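Local atomic coordinates of beta-lactamase (Klebsiella pneumoniae, PDB entry 6KBY), a protein that probably hydrolyses beta-lactam antibiotics to substituted beta-amino acids as a class C enzyme, and binds adenosine monophosphate covalently in its active site. Residues 78-83 with 170-175; 164-169 with 221-226. All coordinates share one frame; numbering follows the deposited sequence.

Interaction 1 (78-83 with 170-175); sequences ATLASY and KSLGVS
The Schellman motif that ends helix 158-171 sets Leu-172 against Leu-80 and Tyr-83 of helix 72-86, and illustrates how one methyl group can join a helix end to a neighbouring helix. CD1 of Leu-172 does the touching. Leu-172 CD1 lies 3.7 Å from Leu-80 CD1, and the two leucines run past each other in opposite directions. Leu-172 CD1 also comes within 4.1 Å of Tyr-83 CD2, meeting the aromatic ring at its edge and close to its plane; the two side chains cross at about a right angle. CG of Leu-80 is anti to the backbone N (chi1 -172°), which carries the branch out from its helix toward Leu-172. In the class C fold helix 72-86 is the central helix of the helical domain and begins right after Ser-71, the residue that binds AMP covalently, though this contact lies well away from that site. Behind Leu-172 the backbone turns at Gly-173, whose positive phi of 78° goes with the bond from its N to O of Lys-170, 2.9 Å long. Helix 255-262 packs on Tyr-83 through Met-256 and Ala-259, while Tyr-176 and Ala-179 of helix 176-187 pack against Leu-80.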
loop_
_atom_site.group_PDB
_atom_site.type_symbol
_atom_site.label_atom_id
_atom_site.label_comp_id
_atom_site.label_asym_id
_atom_site.label_seq_id
_atom_site.Cartn_x
_atom_site.Cartn_y
_atom_site.Cartn_z
ATOM N N ALA A 78 -4.904 -4.995 4.908
ATOM C CA ALA A 78 -5.938 -5.694 4.153
ATOM C C ALA A 78 -5.577 -7.156 3.937
ATOM O O ALA A 78 -6.445 -8.032 4.046
ATOM C CB ALA A 78 -6.185 -5.005 2.813
ATOM N N THR A 79 -4.319 -7.441 3.586
ATOM C CA THR A 79 -3.923 -8.833 3.413
ATOM C C THR A 79 -4.121 -9.615 4.705
ATOM O O THR A 79 -4.580 -10.760 4.679
ATOM C CB THR A 79 -2.479 -8.920 2.910
ATOM O OG1 THR A 79 -2.364 -8.233 1.656
ATOM C CG2 THR A 79 -2.067 -10.373 2.695
ATOM N N LEU A 80 -3.820 -8.996 5.849
ATOM C CA LEU A 80 -4.048 -9.664 7.127
ATOM C C LEU A 80 -5.530 -9.912 7.372
ATOM O O LEU A 80 -5.916 -11.002 7.811
ATOM C CB LEU A 80 -3.436 -8.851 8.269
ATOM C CG LEU A 80 -3.459 -9.592 9.611
ATOM C CD1 LEU A 80 -2.473 -10.757 9.613
ATOM C CD2 LEU A 80 -3.185 -8.639 10.767
ATOM N N ALA A 81 -6.377 -8.916 7.101
ATOM C CA ALA A 81 -7.816 -9.118 7.261
ATOM C C ALA A 81 -8.325 -10.212 6.335
ATOM O O ALA A 81 -9.165 -11.033 6.727
ATOM C CB ALA A 81 -8.559 -7.809 7.002
ATOM N N SER A 82 -7.823 -10.240 5.100
ATOM C CA SER A 82 -8.215 -11.275 4.158
ATOM C C SER A 82 -7.748 -12.646 4.632
ATOM O O SER A 82 -8.477 -13.640 4.504
ATOM C CB SER A 82 -7.639 -10.931 2.787
ATOM O OG SER A 82 -8.088 -11.845 1.816
ATOM N N TYR A 83 -6.541 -12.716 5.201
ATOM C CA TYR A 83 -6.051 -13.970 5.761
ATOM C C TYR A 83 -6.934 -14.437 6.909
ATOM O O TYR A 83 -7.295 -15.617 6.988
ATOM C CB TYR A 83 -4.603 -13.785 6.209
ATOM C CG TYR A 83 -3.972 -15.011 6.820
ATOM C CD1 TYR A 83 -3.622 -16.100 6.035
ATOM C CD2 TYR A 83 -3.694 -15.065 8.178
ATOM C CE1 TYR A 83 -3.032 -17.222 6.593
ATOM C CE2 TYR A 83 -3.105 -16.180 8.743
ATOM C CZ TYR A 83 -2.775 -17.251 7.945
ATOM O OH TYR A 83 -2.186 -18.366 8.499
ATOM N N LYS A 170 -6.699 -9.124 16.183
ATOM C CA LYS A 170 -7.409 -9.669 17.335
ATOM C C LYS A 170 -8.093 -10.983 16.984
ATOM O O LYS A 170 -8.090 -11.926 17.787
ATOM C CB LYS A 170 -8.423 -8.649 17.854
ATOM C CG LYS A 170 -9.210 -9.103 19.075
ATOM C CD LYS A 170 -8.327 -9.137 20.312
ATOM C CE LYS A 170 -9.121 -9.509 21.552
ATOM N NZ LYS A 170 -8.265 -9.464 22.769
ATOM N N SER A 171 -8.675 -11.073 15.785
ATOM C CA SER A 171 -9.338 -12.309 15.387
ATOM C C SER A 171 -8.361 -13.470 15.267
ATOM O O SER A 171 -8.780 -14.634 15.341
ATOM C CB SER A 171 -10.102 -12.117 14.073
ATOM O OG SER A 171 -9.244 -12.178 12.946
ATOM N N LEU A 172 -7.078 -13.179 15.070
ATOM C CA LEU A 172 -6.022 -14.178 15.025
ATOM C C LEU A 172 -5.339 -14.360 16.374
ATOM O O LEU A 172 -4.374 -15.125 16.466
ATOM C CB LEU A 172 -4.990 -13.802 13.955
ATOM C CG LEU A 172 -5.558 -13.759 12.537
ATOM C CD1 LEU A 172 -4.635 -13.006 11.600
ATOM C CD2 LEU A 172 -5.802 -15.173 12.022
ATOM N N GLY A 173 -5.808 -13.669 17.413
ATOM C CA GLY A 173 -5.295 -13.872 18.754
ATOM C C GLY A 173 -3.966 -13.221 19.058
ATOM O O GLY A 173 -3.319 -13.596 20.043
ATOM N N VAL A 174 -3.531 -12.251 18.248
ATOM C CA VAL A 174 -2.212 -11.642 18.394
ATOM C C VAL A 174 -2.318 -10.133 18.202
ATOM O O VAL A 174 -3.303 -9.615 17.673
ATOM C CB VAL A 174 -1.181 -12.236 17.406
ATOM C CG1 VAL A 174 -0.912 -13.704 17.728
ATOM C CG2 VAL A 174 -1.674 -12.078 15.978
ATOM N N SER A 175 -1.282 -9.423 18.645
ATOM C CA SER A 175 -1.183 -8.005 18.342
ATOM C C SER A 175 -0.934 -7.821 16.847
ATOM O O SER A 175 -0.469 -8.728 16.158
ATOM C CB SER A 175 -0.013 -7.382 19.100
ATOM O OG SER A 175 1.219 -7.887 18.612
#

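Interaction 2 (164-169 with 221-226)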
loop_
_atom_site.group_PDB
_atom_site.type_symbol
_atom_site.label_atom_id
_atom_site.label_comp_id
_atom_site.label_asym_id
_atom_site.label_seq_id
_atom_site.Cartn_x
_atom_site.Cartn_y
_atom_site.Cartn_z
ATOM N N LEU A 164 -9.308 -1.809 10.688
ATOM C CA LEU A 164 -9.246 -3.033 9.895
ATOM C C LEU A 164 -8.141 -3.954 10.395
ATOM O O LEU A 164 -8.363 -5.149 10.632
ATOM C CB LEU A 164 -9.027 -2.690 8.421
ATOM C CG LEU A 164 -8.904 -3.879 7.468
ATOM C CD1 LEU A 164 -10.265 -4.543 7.276
ATOM C CD2 LEU A 164 -8.296 -3.434 6.139
ATOM N N GLY A 165 -6.930 -3.414 10.541
ATOM C CA GLY A 165 -5.815 -4.238 10.979
ATOM C C GLY A 165 -5.950 -4.685 12.420
ATOM O O GLY A 165 -5.607 -5.818 12.766
ATOM N N MET A 166 -6.442 -3.798 13.281
ATOM C CA MET A 166 -6.645 -4.140 14.685
ATOM C C MET A 166 -7.617 -5.305 14.827
ATOM O O MET A 166 -7.369 -6.251 15.587
ATOM C CB MET A 166 -7.166 -2.905 15.416
ATOM C CG MET A 166 -7.362 -3.053 16.912
ATOM S SD MET A 166 -8.226 -1.619 17.589
ATOM C CE MET A 166 -9.919 -2.076 17.250
ATOM N N ILE A 167 -8.734 -5.246 14.101
ATOM C CA ILE A 167 -9.732 -6.308 14.155
ATOM C C ILE A 167 -9.162 -7.604 13.602
ATOM O O ILE A 167 -9.365 -8.685 14.168
ATOM C CB ILE A 167 -10.994 -5.865 13.396
ATOM C CG1 ILE A 167 -11.736 -4.788 14.186
ATOM C CG2 ILE A 167 -11.909 -7.045 13.112
ATOM C CD1 ILE A 167 -12.794 -4.062 13.371
ATOM N N ALA A 168 -8.442 -7.518 12.483
ATOM C CA ALA A 168 -7.853 -8.712 11.889
ATOM C C ALA A 168 -6.900 -9.390 12.863
ATOM O O ALA A 168 -6.961 -10.608 13.061
ATOM C CB ALA A 168 -7.125 -8.337 10.604
ATOM N N ALA A 169 -6.007 -8.615 13.480
ATOM C CA ALA A 169 -5.038 -9.206 14.398
ATOM C C ALA A 169 -5.734 -9.836 15.596
ATOM O O ALA A 169 -5.419 -10.966 15.988
ATOM C CB ALA A 169 -4.030 -8.152 14.852
ATOM N N GLU A 221 2.722 6.393 15.723
ATOM C CA GLU A 221 1.728 6.716 16.736
ATOM C C GLU A 221 0.616 5.661 16.726
ATOM O O GLU A 221 0.715 4.639 16.042
ATOM C CB GLU A 221 1.243 8.152 16.536
ATOM C CG GLU A 221 2.373 9.170 16.642
ATOM C CD GLU A 221 1.884 10.600 16.573
ATOM O OE1 GLU A 221 1.046 10.904 15.699
ATOM O OE2 GLU A 221 2.332 11.419 17.405
ATOM N N ILE A 222 -0.453 5.912 17.487
ATOM C CA ILE A 222 -1.436 4.863 17.744
ATOM C C ILE A 222 -2.118 4.414 16.450
ATOM O O ILE A 222 -2.501 5.232 15.602
ATOM C CB ILE A 222 -2.442 5.312 18.819
ATOM C CG1 ILE A 222 -3.297 4.127 19.268
ATOM C CG2 ILE A 222 -3.305 6.464 18.314
ATOM C CD1 ILE A 222 -4.159 4.430 20.464
ATOM N N LEU A 223 -2.247 3.092 16.289
ATOM C CA LEU A 223 -2.757 2.454 15.069
ATOM C C LEU A 223 -1.978 2.856 13.821
ATOM O O LEU A 223 -2.458 2.674 12.692
ATOM C CB LEU A 223 -4.267 2.646 14.869
ATOM C CG LEU A 223 -5.189 2.031 15.925
ATOM C CD1 LEU A 223 -6.651 2.195 15.525
ATOM C CD2 LEU A 223 -4.868 0.565 16.193
ATOM N N GLY A 224 -0.763 3.380 14.001
ATOM C CA GLY A 224 0.040 3.794 12.866
ATOM C C GLY A 224 0.665 2.655 12.094
ATOM O O GLY A 224 0.874 2.767 10.880
ATOM N N ASN A 225 0.983 1.552 12.766
ATOM C CA ASN A 225 1.554 0.419 12.048
ATOM C C ASN A 225 0.632 -0.028 10.925
ATOM O O ASN A 225 1.087 -0.308 9.807
ATOM C CB ASN A 225 1.808 -0.741 13.005
ATOM C CG ASN A 225 3.105 -0.597 13.766
ATOM O OD1 ASN A 225 4.036 0.060 13.314
ATOM N ND2 ASN A 225 3.174 -1.230 14.924
ATOM N N GLU A 226 -0.669 -0.102 11.220
ATOM C CA GLU A 226 -1.665 -0.532 10.246
ATOM C C GLU A 226 -1.704 0.394 9.041
ATOM O O GLU A 226 -1.832 -0.067 7.899
ATOM C CB GLU A 226 -3.039 -0.510 10.913
ATOM C CG GLU A 226 -3.325 -1.624 11.902
ATOM C CD GLU A 226 -2.866 -1.369 13.326
ATOM O OE1 GLU A 226 -2.034 -0.472 13.593
ATOM O OE2 GLU A 226 -3.367 -2.117 14.204
#
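Leu-223 and Glu-226 lie against Gly-165 and Met-166 of helix 158-171, where a type II beta turn leads out of the AMP pocket into the short helix 224-228; the position of this turn in the chain is consistent with the C-terminal part of the omega loop of class C beta-lactamases. The turn starts at Glu-221, which touches the bound AMP and whose backbone N-H gives a hydrogen bond to OH of Tyr-228, another residue of the pocket. Ile-222 and Leu-223 fill the two middle positions, Leu-223 with a positive phi of 56°, and the turn is closed by a bond of 2.8 Å from Gly-224 N to Glu-221 O. At the N-cap position of the new helix, Leu-223 reaches Met-166 with one methyl, CD2, which meets Met-166 CB at 4.2 Å. SD of Met-166 passes equally near, 4.2 Å from Leu-223 CD2, and only CE turns off, so the methyl lies alongside the base and sulfur of the side chain. Asn-225 turns elsewhere and bonds through ND2 to OE2 of Glu-177. Glu-226 faces the helix again. With no side chain on Gly-165, CA of Gly-165 and CA of Glu-226 come within 5.6 Å, and CG of Glu-226 packs on CA of Gly-165 at 3.7 Å. A bend at chi2 (86°) folds the chain of Glu-226 back alongside the helix, while Tyr-176 packs against it from helix 176-187. The carboxylate ends beside the next residue of the helix, with Glu-226 OE2 3.6 Å from Met-166 N and 4.1 Å from Met-166 CB.

From the N terminus the chain first lays down 78-83 in helix 72-86, and after a long excursion reaches 164-169 and then 170-175 along helix 158-171. Interaction 1 closes a loop of 86 residues there. Interaction 2 is closed later, when the chain returns at 221-226, 51 residues after the end of 164-169, so the two loops cross rather than nest. Helix 158-171 is common to both, which ties the helix that starts after Ser-71 to the loop carrying Glu-221. The contacts also touch directly: Val-174 N probably bonds to Ala-169 O at 3.2 Å, the outer bond of the Schellman motif ending helix 158-171, and Ala-81 CA packs on Ala-168 CB at 3.5 Å.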